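Ethylbenzene dehydrogenase alpha-subunit (Aromatoleum aromaticum, PDB 2IVF) is the large subunit of a three-chain molybdopterin oxidoreductase, housing a molybdenum atom, MGD, MD1 and an iron/sulfur cluster (SF4). Local coordinates at residues A[171-176]-A[701-707]; A[205-210]-A[723-729]; A[669-673]-A[762-768]; A[750-754]-A[768-774]. All blocks are in the same frame, centred on the assembly; numbering follows the deposited sequence.

Following the chain from its N terminus, segments 171-176 and 205-210 come first, and more than 500 residues pass before each finds its partner. Contact 1 closes at 701-707 and contact 2 at 723-729, so the two cross rather than nest; they touch through Ile174 and Met210 and tie helices 163-181 and 197-210 to helix 687-704 and helix 723-727. Contact 3 opens at 669-673, inside both of these loops, and closes at 762-768, beyond them. Contact 4 opens only after contacts 1 and 2 have closed and crosses contact 3, sharing Thr768 with it. Contacts 3 and 4 join strand 670-676, helix 759-765 and the loop after helix 736-749 round strand 767-769, apart from the helical pair.

Contact 1 of 4, residues A[171-176]-A[701-707]; sequences ADSIID and RAAARGL
Segment 171-176 is helical throughout, part of helix 163-181, and faces the C-terminal end of helix 687-704. The CA atoms come closest at Asp172-Arg701 (6.7 Å) and Ile175-Ala702 (6.9 Å). Beyond Ala704 the chain turns through Gly706 (phi 68°, psi 29°) in a Schellman motif, with Leu707 N bonded to Ala702 O (2.9 Å) and Gly706 N to Ala703 O (3.0 Å). Ile175, in the m,t rotamer, points straight across: CD1 lies 3.9 Å from Ala702 CB, and CG2 is 3.4 Å from Leu707 CD1. Tyr720 closes over this apolar patch. Asp172 and Asp176 (both chi1 m) are four residues apart, as are the two arginines opposite. Arg701 curls back (m,m,m) to form a salt bridge with Asp172, NH2 to OD2 3.2 Å. Arg705 (m,t,p) makes two more, NH1 to Asp172 OD1 (3.0 Å) and NH2 to Asp176 OD1 (2.7 Å), both near the guanidinium plane, while Ile175 CG2 lies over one face. Asp172 therefore bridges both arginines, and Arg705 both aspartates. The arrangement is a salt-bridge network of Asp172, Asp176, Arg701 and Arg705 between a helix and the C-terminal end of another, flanking a small apolar contact.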
loop_
_atom_site.group_PDB
_atom_site.type_symbol
_atom_site.label_atom_id
_atom_site.label_comp_id
_atom_site.label_asym_id
_atom_site.label_seq_id
_atom_site.Cartn_x
_atom_site.Cartn_y
_atom_site.Cartn_z
ATOM N N ALA A 171 4.349 -32.604 16.162
ATOM C CA ALA A 171 5.507 -33.227 16.782
ATOM C C ALA A 171 5.684 -34.651 16.326
ATOM O O ALA A 171 6.796 -35.109 16.067
ATOM C CB ALA A 171 5.341 -33.211 18.283
ATOM N N ASP A 172 4.584 -35.384 16.280
ATOM C CA ASP A 172 4.657 -36.746 15.764
ATOM C C ASP A 172 5.171 -36.786 14.330
ATOM O O ASP A 172 5.926 -37.700 13.979
ATOM C CB ASP A 172 3.303 -37.419 15.841
ATOM C CG ASP A 172 3.044 -38.072 17.179
ATOM O OD1 ASP A 172 3.990 -38.410 17.935
ATOM O OD2 ASP A 172 1.856 -38.252 17.471
ATOM N N SER A 173 4.740 -35.855 13.484
ATOM C CA SER A 173 5.206 -35.878 12.087
ATOM C C SER A 173 6.725 -35.556 12.004
ATOM O O SER A 173 7.469 -36.144 11.199
ATOM C CB SER A 173 4.398 -34.930 11.224
ATOM O OG SER A 173 4.822 -33.595 11.460
ATOM N N ILE A 174 7.184 -34.638 12.863
ATOM C CA ILE A 174 8.623 -34.331 12.979
ATOM C C ILE A 174 9.433 -35.569 13.392
ATOM O O ILE A 174 10.447 -35.929 12.785
ATOM C CB ILE A 174 8.860 -33.144 13.963
ATOM C CG1 ILE A 174 8.287 -31.848 13.388
ATOM C CG2 ILE A 174 10.330 -32.973 14.268
ATOM C CD1 ILE A 174 8.304 -30.663 14.395
ATOM N N ILE A 175 8.967 -36.216 14.447
ATOM C CA ILE A 175 9.543 -37.449 14.919
ATOM C C ILE A 175 9.541 -38.511 13.835
ATOM O O ILE A 175 10.569 -39.121 13.574
ATOM C CB ILE A 175 8.789 -37.960 16.139
ATOM C CG1 ILE A 175 8.991 -36.987 17.308
ATOM C CG2 ILE A 175 9.288 -39.319 16.550
ATOM C CD1 ILE A 175 8.146 -37.265 18.511
ATOM N N ASP A 176 8.401 -38.722 13.192
ATOM C CA ASP A 176 8.306 -39.766 12.141
ATOM C C ASP A 176 9.403 -39.560 11.067
ATOM O O ASP A 176 10.112 -40.467 10.666
ATOM C CB ASP A 176 6.937 -39.675 11.457
ATOM C CG ASP A 176 5.794 -40.208 12.315
ATOM O OD1 ASP A 176 6.023 -40.908 13.296
ATOM O OD2 ASP A 176 4.639 -39.888 11.985
ATOM N N ARG A 701 6.314 -36.355 23.224
ATOM C CA ARG A 701 5.855 -37.399 22.310
ATOM C C ARG A 701 6.982 -38.383 22.054
ATOM O O ARG A 701 6.772 -39.610 22.070
ATOM C CB ARG A 701 5.334 -36.796 20.998
ATOM C CG ARG A 701 4.088 -35.853 21.158
ATOM C CD ARG A 701 2.902 -36.605 21.728
ATOM N NE ARG A 701 2.627 -37.696 20.807
ATOM C CZ ARG A 701 2.325 -38.940 21.148
ATOM N NH1 ARG A 701 2.210 -39.320 22.419
ATOM N NH2 ARG A 701 2.154 -39.830 20.188
ATOM N N ALA A 702 8.194 -37.874 21.888
ATOM C CA ALA A 702 9.335 -38.767 21.709
ATOM C C ALA A 702 9.438 -39.651 22.924
ATOM O O ALA A 702 9.612 -40.879 22.809
ATOM C CB ALA A 702 10.607 -37.993 21.502
ATOM N N ALA A 703 9.301 -39.041 24.103
ATOM C CA ALA A 703 9.459 -39.810 25.350
ATOM C C ALA A 703 8.393 -40.908 25.465
ATOM O O ALA A 703 8.697 -42.059 25.776
ATOM C CB ALA A 703 9.407 -38.856 26.577
ATOM N N ALA A 704 7.141 -40.539 25.213
ATOM C CA ALA A 704 6.023 -41.486 25.251
ATOM C C ALA A 704 6.207 -42.615 24.233
ATOM O O ALA A 704 5.762 -43.734 24.462
ATOM C CB ALA A 704 4.706 -40.752 24.995
ATOM N N ARG A 705 6.860 -42.301 23.111
ATOM C CA ARG A 705 7.133 -43.261 22.044
ATOM C C ARG A 705 8.418 -44.048 22.274
ATOM O O ARG A 705 8.765 -44.918 21.482
ATOM C CB ARG A 705 7.159 -42.554 20.698
ATOM C CG ARG A 705 5.794 -42.074 20.280
ATOM C CD ARG A 705 5.791 -41.181 19.050
ATOM N NE ARG A 705 6.246 -41.876 17.845
ATOM C CZ ARG A 705 6.306 -41.335 16.632
ATOM N NH1 ARG A 705 5.917 -40.094 16.414
ATOM N NH2 ARG A 705 6.736 -42.055 15.614
ATOM N N GLY A 706 9.107 -43.760 23.371
ATOM C CA GLY A 706 10.326 -44.469 23.727
ATOM C C GLY A 706 11.491 -44.203 22.797
ATOM O O GLY A 706 12.365 -45.064 22.645
ATOM N N LEU A 707 11.506 -43.015 22.194
ATOM C CA LEU A 707 12.568 -42.567 21.308
ATOM C C LEU A 707 13.436 -41.536 22.052
ATOM O O LEU A 707 12.914 -40.774 22.891
ATOM C CB LEU A 707 11.965 -41.943 20.029
ATOM C CG LEU A 707 11.065 -42.870 19.174
ATOM C CD1 LEU A 707 10.340 -42.129 18.050
ATOM C CD2 LEU A 707 11.846 -44.083 18.599
#

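Contact 2 of 4, residues A[205-210]-A[723-729]; sequences RMTYLM and LYKKFTM
Leu209 (m,t) lies at the apolar centre, pointing from helix 197-210 into the face of helix 723-727. Its CD1 is 3.7 Å from Phe727 CB, and its CB is 4.1 Å from Leu723 CD2. Leu723 (m,t) also meets Met210, with CD2 4.1 Å from Met210 CG. Phe727 adopts chi1 t, which lays its ring beside Met206 (CE1 to Met206 CB 4.3 Å) and presents the ring edge to Leu209 CD1; Trp688, Ile691 and Leu695 of helix 687-704 pack on the same ring. The segment axes approach to 10.3 Å with their N-to-C directions 133° apart, an oblique crossing, and the CA register pairs Met206 with Phe727 (6.7 Å) and Leu209 with Leu723 (6.6 Å). Farther out, Lys726 covers Leu209, its CE 3.5 Å from Leu209 CD2. At the polar edge Arg205 is extended through chi3 (t,t,t), its CG 3.7 Å from Phe727 CD1, and chi4 of 80° turns the guanidinium toward the helix end. NE donates to Phe727 O (2.8 Å) and NH2 to Lys726 O (2.9 Å), while NH1 binds Met494 O. Past this last turn Met729 takes positive phi (50°) and packs CG 3.5 Å from Arg205 NH2. The contact is a helix-helix packing in which an arginine holds the C-terminal carbonyls of a short helix ending in a Schellman motif.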
loop_
_atom_site.group_PDB
_atom_site.type_symbol
_atom_site.label_atom_id
_atom_site.label_comp_id
_atom_site.label_asym_id
_atom_site.label_seq_id
_atom_site.Cartn_x
_atom_site.Cartn_y
_atom_site.Cartn_z
ATOM N N ARG A 205 15.590 -20.501 15.161
ATOM C CA ARG A 205 16.154 -21.159 16.315
ATOM C C ARG A 205 15.681 -22.618 16.333
ATOM O O ARG A 205 16.439 -23.551 16.605
ATOM C CB ARG A 205 15.717 -20.403 17.566
ATOM C CG ARG A 205 16.333 -20.889 18.859
ATOM C CD ARG A 205 15.926 -19.949 20.002
ATOM N NE ARG A 205 16.571 -20.396 21.211
ATOM C CZ ARG A 205 17.834 -20.142 21.528
ATOM N NH1 ARG A 205 18.593 -19.424 20.734
ATOM N NH2 ARG A 205 18.329 -20.625 22.630
ATOM N N MET A 206 14.392 -22.810 16.085
ATOM C CA MET A 206 13.823 -24.156 16.012
ATOM C C MET A 206 14.515 -25.015 14.963
ATOM O O MET A 206 14.945 -26.123 15.241
ATOM C CB MET A 206 12.331 -24.039 15.711
ATOM C CG MET A 206 11.580 -25.356 15.583
ATOM S SD MET A 206 10.096 -25.104 14.586
ATOM C CE MET A 206 10.590 -23.804 13.475
ATOM N N THR A 207 14.637 -24.485 13.757
ATOM C CA THR A 207 15.215 -25.238 12.664
ATOM C C THR A 207 16.669 -25.535 12.957
ATOM O O THR A 207 17.130 -26.665 12.850
ATOM C CB THR A 207 15.031 -24.484 11.329
ATOM O OG1 THR A 207 13.645 -24.099 11.206
ATOM C CG2 THR A 207 15.473 -25.394 10.152
ATOM N N TYR A 208 17.383 -24.524 13.422
ATOM C CA TYR A 208 18.776 -24.718 13.851
ATOM C C TYR A 208 18.943 -25.774 14.961
ATOM O O TYR A 208 19.837 -26.660 14.924
ATOM C CB TYR A 208 19.298 -23.364 14.300
ATOM C CG TYR A 208 20.655 -23.375 14.891
ATOM C CD1 TYR A 208 21.713 -24.042 14.271
ATOM C CD2 TYR A 208 20.914 -22.675 16.072
ATOM C CE1 TYR A 208 22.978 -24.013 14.824
ATOM C CE2 TYR A 208 22.168 -22.657 16.629
ATOM C CZ TYR A 208 23.198 -23.321 16.001
ATOM O OH TYR A 208 24.451 -23.298 16.562
ATOM N N LEU A 209 18.097 -25.705 15.979
ATOM C CA LEU A 209 18.189 -26.717 17.015
ATOM C C LEU A 209 17.927 -28.122 16.453
ATOM O O LEU A 209 18.524 -29.089 16.913
ATOM C CB LEU A 209 17.240 -26.401 18.153
ATOM C CG LEU A 209 17.661 -25.244 19.065
ATOM C CD1 LEU A 209 16.600 -25.018 20.136
ATOM C CD2 LEU A 209 18.972 -25.568 19.724
ATOM N N MET A 210 17.041 -28.223 15.462
ATOM C CA MET A 210 16.655 -29.531 14.900
ATOM C C MET A 210 17.533 -29.939 13.727
ATOM O O MET A 210 17.446 -31.094 13.222
ATOM C CB MET A 210 15.196 -29.493 14.448
ATOM C CG MET A 210 14.247 -29.323 15.586
ATOM S SD MET A 210 12.540 -29.688 15.114
ATOM C CE MET A 210 12.196 -28.533 13.885
ATOM N N LEU A 723 15.400 -30.371 23.171
ATOM C CA LEU A 723 15.025 -29.341 22.229
ATOM C C LEU A 723 14.336 -28.160 22.910
ATOM O O LEU A 723 14.644 -27.005 22.582
ATOM C CB LEU A 723 14.106 -29.867 21.111
ATOM C CG LEU A 723 14.814 -30.808 20.143
ATOM C CD1 LEU A 723 13.780 -31.524 19.239
ATOM C CD2 LEU A 723 15.850 -30.046 19.334
ATOM N N TYR A 724 13.402 -28.466 23.810
ATOM C CA TYR A 724 12.598 -27.441 24.447
ATOM C C TYR A 724 13.419 -26.619 25.396
ATOM O O TYR A 724 13.303 -25.375 25.390
ATOM C CB TYR A 724 11.397 -28.047 25.163
ATOM C CG TYR A 724 10.593 -27.047 25.967
ATOM C CD1 TYR A 724 9.674 -26.191 25.357
ATOM C CD2 TYR A 724 10.713 -26.993 27.340
ATOM C CE1 TYR A 724 8.926 -25.314 26.104
ATOM C CE2 TYR A 724 9.968 -26.092 28.085
ATOM C CZ TYR A 724 9.086 -25.266 27.457
ATOM O OH TYR A 724 8.376 -24.396 28.237
ATOM N N LYS A 725 14.248 -27.279 26.204
ATOM C CA LYS A 725 15.111 -26.539 27.134
ATOM C C LYS A 725 16.080 -25.632 26.365
ATOM O O LYS A 725 16.273 -24.476 26.740
ATOM C CB LYS A 725 15.808 -27.451 28.177
ATOM C CG LYS A 725 17.197 -28.017 27.846
ATOM C CD LYS A 725 17.696 -28.905 29.015
ATOM C CE LYS A 725 18.903 -29.860 28.606
ATOM N NZ LYS A 725 19.440 -30.797 29.703
ATOM N N LYS A 726 16.635 -26.128 25.256
ATOM C CA LYS A 726 17.554 -25.340 24.464
ATOM C C LYS A 726 16.846 -24.159 23.844
ATOM O O LYS A 726 17.319 -23.045 23.960
ATOM C CB LYS A 726 18.244 -26.208 23.417
ATOM C CG LYS A 726 19.361 -27.021 24.047
ATOM C CD LYS A 726 19.763 -28.191 23.236
ATOM C CE LYS A 726 20.509 -27.817 21.989
ATOM N NZ LYS A 726 21.703 -26.979 22.252
ATOM N N PHE A 727 15.696 -24.395 23.227
ATOM C CA PHE A 727 14.933 -23.338 22.604
ATOM C C PHE A 727 14.632 -22.217 23.582
ATOM O O PHE A 727 14.753 -21.060 23.240
ATOM C CB PHE A 727 13.629 -23.874 22.028
ATOM C CG PHE A 727 12.882 -22.879 21.275
ATOM C CD1 PHE A 727 13.224 -22.599 19.955
ATOM C CD2 PHE A 727 11.863 -22.162 21.871
ATOM C CE1 PHE A 727 12.557 -21.628 19.254
ATOM C CE2 PHE A 727 11.178 -21.196 21.166
ATOM C CZ PHE A 727 11.541 -20.918 19.851
ATOM N N THR A 728 14.173 -22.556 24.769
ATOM C CA THR A 728 13.740 -21.546 25.722
ATOM C C THR A 728 14.883 -21.042 26.627
ATOM O O THR A 728 14.625 -20.267 27.598
ATOM C CB THR A 728 12.594 -22.111 26.628
ATOM O OG1 THR A 728 13.095 -23.186 27.414
ATOM C CG2 THR A 728 11.364 -22.574 25.838
ATOM N N MET A 729 16.123 -21.501 26.368
ATOM C CA MET A 729 17.243 -21.247 27.277
ATOM C C MET A 729 16.836 -21.619 28.699
ATOM O O MET A 729 16.869 -20.790 29.625
ATOM C CB MET A 729 17.693 -19.794 27.231
ATOM C CG MET A 729 18.292 -19.365 25.912
ATOM S SD MET A 729 18.762 -17.631 25.965
ATOM C CE MET A 729 18.945 -17.209 24.245
#

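Contact 3 of 4, residues A[669-673]-A[762-768]; sequences PFFTF and FKKEGQT
Backbone hydrogen bonds define the pairing of strand 670-673 with the antiparallel edge strand 767-768. Phe671 and Thr768 form a hydrogen-bonded pair (Phe671 N to Thr768 O 2.8 Å, Thr768 N to Phe671 O 3.0 Å); Thr672 and Gln767 form a non-hydrogen-bonded pair, CA atoms 4.1 Å apart. Phe673 N continues the ladder to Gly766 O (2.8 Å), where the helix ends with phi at 87°, suited to glycine. Aromatic contacts fill the helical side. Phe673 and Phe762 (both chi1 t) form an offset edge-to-face pair, the edge of Phe673 toward the face of Phe762, centroids 5.7 Å apart and planes at 64°. CH-pi contacts set Phe673 CB 3.9 Å from the Phe762 centroid and Lys763 CA 4.1 Å from the Phe673 centroid. Thr672 OG1 sits 3.4 Å from Gln767 CB on their shared face, but bonds to Ser91 O, while Gln767 NE2 bonds separately to Thr112. Aromatic packing fixes helix to strand; Thr672, through Ser91, links the strand to the SF4 pocket.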
loop_
_atom_site.group_PDB
_atom_site.type_symbol
_atom_site.label_atom_id
_atom_site.label_comp_id
_atom_site.label_asym_id
_atom_site.label_seq_id
_atom_site.Cartn_x
_atom_site.Cartn_y
_atom_site.Cartn_z
ATOM N N PRO A 669 15.824 4.800 9.712
ATOM C CA PRO A 669 16.814 4.141 10.569
ATOM C C PRO A 669 16.563 4.235 12.086
ATOM O O PRO A 669 17.420 4.698 12.867
ATOM C CB PRO A 669 18.103 4.827 10.166
ATOM C CG PRO A 669 17.663 6.244 9.840
ATOM C CD PRO A 669 16.260 6.175 9.325
ATOM N N PHE A 670 15.428 3.685 12.500
ATOM C CA PHE A 670 14.990 3.734 13.899
ATOM C C PHE A 670 14.195 2.501 14.174
ATOM O O PHE A 670 13.394 2.054 13.306
ATOM C CB PHE A 670 14.123 4.991 14.218
ATOM C CG PHE A 670 13.364 5.543 13.045
ATOM C CD1 PHE A 670 12.093 5.087 12.725
ATOM C CD2 PHE A 670 13.906 6.562 12.282
ATOM C CE1 PHE A 670 11.408 5.592 11.628
ATOM C CE2 PHE A 670 13.251 7.079 11.179
ATOM C CZ PHE A 670 11.968 6.621 10.862
ATOM N N PHE A 671 14.413 1.931 15.366
ATOM C CA PHE A 671 13.621 0.795 15.834
ATOM C C PHE A 671 12.426 1.306 16.591
ATOM O O PHE A 671 12.519 2.291 17.337
ATOM C CB PHE A 671 14.434 -0.021 16.828
ATOM C CG PHE A 671 15.425 -0.914 16.204
ATOM C CD1 PHE A 671 16.636 -0.430 15.756
ATOM C CD2 PHE A 671 15.143 -2.258 16.053
ATOM C CE1 PHE A 671 17.576 -1.282 15.181
ATOM C CE2 PHE A 671 16.073 -3.118 15.484
ATOM C CZ PHE A 671 17.290 -2.615 15.053
ATOM N N THR A 672 11.319 0.603 16.468
ATOM C CA THR A 672 10.052 1.075 17.100
ATOM C C THR A 672 9.466 -0.069 17.887
ATOM O O THR A 672 9.507 -1.249 17.482
ATOM C CB THR A 672 9.083 1.627 16.028
ATOM O OG1 THR A 672 9.658 2.802 15.438
ATOM C CG2 THR A 672 7.700 1.984 16.586
ATOM N N PHE A 673 8.976 0.295 19.062
ATOM C CA PHE A 673 8.349 -0.611 20.008
ATOM C C PHE A 673 6.900 -0.921 19.665
ATOM O O PHE A 673 6.121 -0.045 19.272
ATOM C CB PHE A 673 8.417 0.018 21.396
ATOM C CG PHE A 673 7.741 -0.771 22.468
ATOM C CD1 PHE A 673 8.148 -2.054 22.760
ATOM C CD2 PHE A 673 6.725 -0.223 23.201
ATOM C CE1 PHE A 673 7.521 -2.805 23.806
ATOM C CE2 PHE A 673 6.116 -0.931 24.244
ATOM C CZ PHE A 673 6.520 -2.228 24.543
ATOM N N PHE A 762 13.023 2.156 26.138
ATOM C CA PHE A 762 12.397 1.812 24.859
ATOM C C PHE A 762 10.866 1.784 24.931
ATOM O O PHE A 762 10.202 2.325 24.040
ATOM C CB PHE A 762 12.912 0.451 24.387
ATOM C CG PHE A 762 12.572 0.121 22.953
ATOM C CD1 PHE A 762 12.773 1.043 21.944
ATOM C CD2 PHE A 762 12.129 -1.129 22.615
ATOM C CE1 PHE A 762 12.499 0.719 20.627
ATOM C CE2 PHE A 762 11.855 -1.450 21.328
ATOM C CZ PHE A 762 12.027 -0.525 20.338
ATOM N N LYS A 763 10.323 1.142 25.967
ATOM C CA LYS A 763 8.866 1.057 26.147
ATOM C C LYS A 763 8.248 2.433 26.320
ATOM O O LYS A 763 7.148 2.687 25.846
ATOM C CB LYS A 763 8.500 0.306 27.423
ATOM C CG LYS A 763 8.153 -1.156 27.324
ATOM C CD LYS A 763 7.644 -1.653 28.716
ATOM C CE LYS A 763 8.483 -1.118 29.871
ATOM N NZ LYS A 763 8.173 -1.653 31.285
ATOM N N LYS A 764 8.940 3.306 27.030
ATOM C CA LYS A 764 8.412 4.632 27.316
ATOM C C LYS A 764 8.442 5.551 26.087
ATOM O O LYS A 764 7.445 6.207 25.776
ATOM C CB LYS A 764 9.150 5.254 28.503
ATOM C CG LYS A 764 8.874 4.538 29.815
ATOM C CD LYS A 764 9.574 5.215 30.978
ATOM C CE LYS A 764 8.992 4.812 32.328
ATOM N NZ LYS A 764 9.880 5.303 33.431
ATOM N N GLU A 765 9.586 5.594 25.386
ATOM C CA GLU A 765 9.787 6.476 24.246
ATOM C C GLU A 765 9.125 5.924 23.003
ATOM O O GLU A 765 8.668 6.644 22.143
ATOM C CB GLU A 765 11.280 6.610 23.990
ATOM C CG GLU A 765 11.987 7.109 25.191
ATOM C CD GLU A 765 13.337 7.686 24.896
ATOM O OE1 GLU A 765 13.994 7.213 23.951
ATOM O OE2 GLU A 765 13.694 8.626 25.647
ATOM N N GLY A 766 9.100 4.614 22.874
ATOM C CA GLY A 766 8.439 4.012 21.724
ATOM C C GLY A 766 9.263 3.844 20.473
ATOM O O GLY A 766 8.905 3.058 19.584
ATOM N N GLN A 767 10.372 4.547 20.393
ATOM C CA GLN A 767 11.287 4.371 19.274
ATOM C C GLN A 767 12.604 5.066 19.546
ATOM O O GLN A 767 12.702 5.984 20.364
ATOM C CB GLN A 767 10.707 4.912 17.955
ATOM C CG GLN A 767 10.667 6.370 17.934
ATOM C CD GLN A 767 10.167 6.927 16.590
ATOM O OE1 GLN A 767 8.965 6.947 16.374
ATOM N NE2 GLN A 767 11.070 7.405 15.721
ATOM N N THR A 768 13.622 4.609 18.830
ATOM C CA THR A 768 14.957 5.168 18.894
ATOM C C THR A 768 15.725 4.925 17.607
ATOM O O THR A 768 15.659 3.837 17.040
ATOM C CB THR A 768 15.795 4.615 20.105
ATOM O OG1 THR A 768 16.846 5.540 20.336
ATOM C CG2 THR A 768 16.413 3.206 19.890
#

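Contact 4 of 4, residues A[750-754]-A[768-774]; sequences VGVFA and TRFLSMG
Neither segment is regular apart from the end of strand 767-769 at Thr768 and Arg769. Past helix 736-749, Gly751 takes positive phi (82°), as does Gly774 (76°), and the two segments run in opposite directions, with CA atoms nearest at Val750-Gly774 (5.3 Å) and Val752-Ser772 (4.8 Å). Leu771 N donates to Val752 O (2.8 Å), and Phe770 CA lies 3.4 Å from that oxygen. The loop before helix 759-765 is thereby joined to the chain leaving the three-stranded antiparallel sheet. Ser772 (chi1 p) makes an ST turn, its OG accepting from Gly774 N at 3.1 Å; a water donates to Val750 O (2.6 Å) and bonds Ser772 OG (2.9 Å). Val752 (t) packs CG1 3.9 Å from Phe770 CB and CG2 3.5 Å from Gly774 CA. Leu771 (m,t) packs CD1 3.9 Å from Ala754 CB. Phe753, pointing away at CB, brings its ring (chi1 m) to Thr768, whose CG2 lies over one face, 3.4 Å from Phe753 CE1; Phe671 and Tyr757 meet this ring edge-to-face.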
loop_
_atom_site.group_PDB
_atom_site.type_symbol
_atom_site.label_atom_id
_atom_site.label_comp_id
_atom_site.label_asym_id
_atom_site.label_seq_id
_atom_site.Cartn_x
_atom_site.Cartn_y
_atom_site.Cartn_z
ATOM N N VAL A 750 25.840 -4.835 21.012
ATOM C CA VAL A 750 26.477 -4.650 19.695
ATOM C C VAL A 750 26.509 -3.213 19.190
ATOM O O VAL A 750 26.824 -2.969 18.024
ATOM C CB VAL A 750 25.827 -5.563 18.629
ATOM C CG1 VAL A 750 25.880 -7.002 19.126
ATOM C CG2 VAL A 750 24.368 -5.160 18.277
ATOM N N GLY A 751 26.113 -2.277 20.040
ATOM C CA GLY A 751 26.150 -0.858 19.687
ATOM C C GLY A 751 25.004 -0.300 18.863
ATOM O O GLY A 751 25.045 0.853 18.409
ATOM N N VAL A 752 23.985 -1.103 18.629
ATOM C CA VAL A 752 22.826 -0.659 17.850
ATOM C C VAL A 752 21.981 0.267 18.711
ATOM O O VAL A 752 21.459 1.269 18.226
ATOM C CB VAL A 752 22.043 -1.885 17.314
ATOM C CG1 VAL A 752 20.632 -1.527 16.866
ATOM C CG2 VAL A 752 22.872 -2.581 16.192
ATOM N N PHE A 753 21.906 -0.050 19.990
ATOM C CA PHE A 753 21.325 0.853 20.976
ATOM C C PHE A 753 22.490 1.299 21.832
ATOM O O PHE A 753 23.496 0.593 21.958
ATOM C CB PHE A 753 20.310 0.114 21.841
ATOM C CG PHE A 753 18.948 -0.105 21.211
ATOM C CD1 PHE A 753 18.650 0.257 19.909
ATOM C CD2 PHE A 753 17.966 -0.771 21.942
ATOM C CE1 PHE A 753 17.405 0.001 19.367
ATOM C CE2 PHE A 753 16.712 -1.043 21.397
ATOM C CZ PHE A 753 16.439 -0.669 20.116
ATOM N N ALA A 754 22.346 2.473 22.442
ATOM C CA ALA A 754 23.266 2.897 23.470
ATOM C C ALA A 754 23.322 1.877 24.574
ATOM O O ALA A 754 22.334 1.153 24.854
ATOM C CB ALA A 754 22.855 4.240 24.009
ATOM N N THR A 768 13.622 4.609 18.830
ATOM C CA THR A 768 14.957 5.168 18.894
ATOM C C THR A 768 15.725 4.925 17.607
ATOM O O THR A 768 15.659 3.837 17.040
ATOM C CB THR A 768 15.795 4.615 20.105
ATOM O OG1 THR A 768 16.846 5.540 20.336
ATOM C CG2 THR A 768 16.413 3.206 19.890
ATOM N N ARG A 769 16.438 5.956 17.156
ATOM C CA ARG A 769 17.422 5.808 16.072
ATOM C C ARG A 769 18.478 4.789 16.425
ATOM O O ARG A 769 18.991 4.759 17.529
ATOM C CB ARG A 769 18.091 7.157 15.772
ATOM C CG ARG A 769 17.307 7.984 14.803
ATOM C CD ARG A 769 17.763 9.347 14.866
ATOM N NE ARG A 769 17.552 10.078 13.634
ATOM C CZ ARG A 769 16.535 10.891 13.365
ATOM N NH1 ARG A 769 15.497 10.959 14.162
ATOM N NH2 ARG A 769 16.562 11.589 12.241
ATOM N N PHE A 770 18.825 3.941 15.485
ATOM C CA PHE A 770 19.923 3.032 15.733
ATOM C C PHE A 770 21.262 3.725 15.604
ATOM O O PHE A 770 21.413 4.731 14.868
ATOM C CB PHE A 770 19.801 1.747 14.911
ATOM C CG PHE A 770 19.782 1.904 13.406
ATOM C CD1 PHE A 770 20.962 2.175 12.687
ATOM C CD2 PHE A 770 18.649 1.546 12.694
ATOM C CE1 PHE A 770 20.945 2.209 11.269
ATOM C CE2 PHE A 770 18.647 1.547 11.309
ATOM C CZ PHE A 770 19.790 1.868 10.599
ATOM N N LEU A 771 22.223 3.257 16.364
ATOM C CA LEU A 771 23.494 3.952 16.442
ATOM C C LEU A 771 24.612 3.255 15.658
ATOM O O LEU A 771 25.743 3.735 15.593
ATOM C CB LEU A 771 23.904 4.100 17.892
ATOM C CG LEU A 771 22.886 4.846 18.761
ATOM C CD1 LEU A 771 23.409 4.895 20.173
ATOM C CD2 LEU A 771 22.682 6.258 18.196
ATOM N N SER A 772 24.299 2.114 15.102
ATOM C CA SER A 772 25.270 1.382 14.285
ATOM C C SER A 772 24.558 0.276 13.517
ATOM O O SER A 772 23.378 0.014 13.759
ATOM C CB SER A 772 26.365 0.766 15.138
ATOM O OG SER A 772 25.952 -0.442 15.680
ATOM N N MET A 773 25.289 -0.348 12.587
ATOM C CA MET A 773 24.779 -1.449 11.813
ATOM C C MET A 773 25.013 -2.806 12.510
ATOM O O MET A 773 24.807 -3.859 11.884
ATOM C CB MET A 773 25.461 -1.471 10.413
ATOM C CG MET A 773 25.145 -0.318 9.474
ATOM S SD MET A 773 23.427 -0.146 9.153
ATOM C CE MET A 773 23.411 1.484 8.418
ATOM N N GLY A 774 25.423 -2.789 13.768
ATOM C CA GLY A 774 25.625 -4.012 14.538
ATOM C C GLY A 774 26.905 -4.693 14.120
ATOM O O GLY A 774 27.840 -4.034 13.711
HETATM O O HOH W 1 28.441 -1.177 16.937
#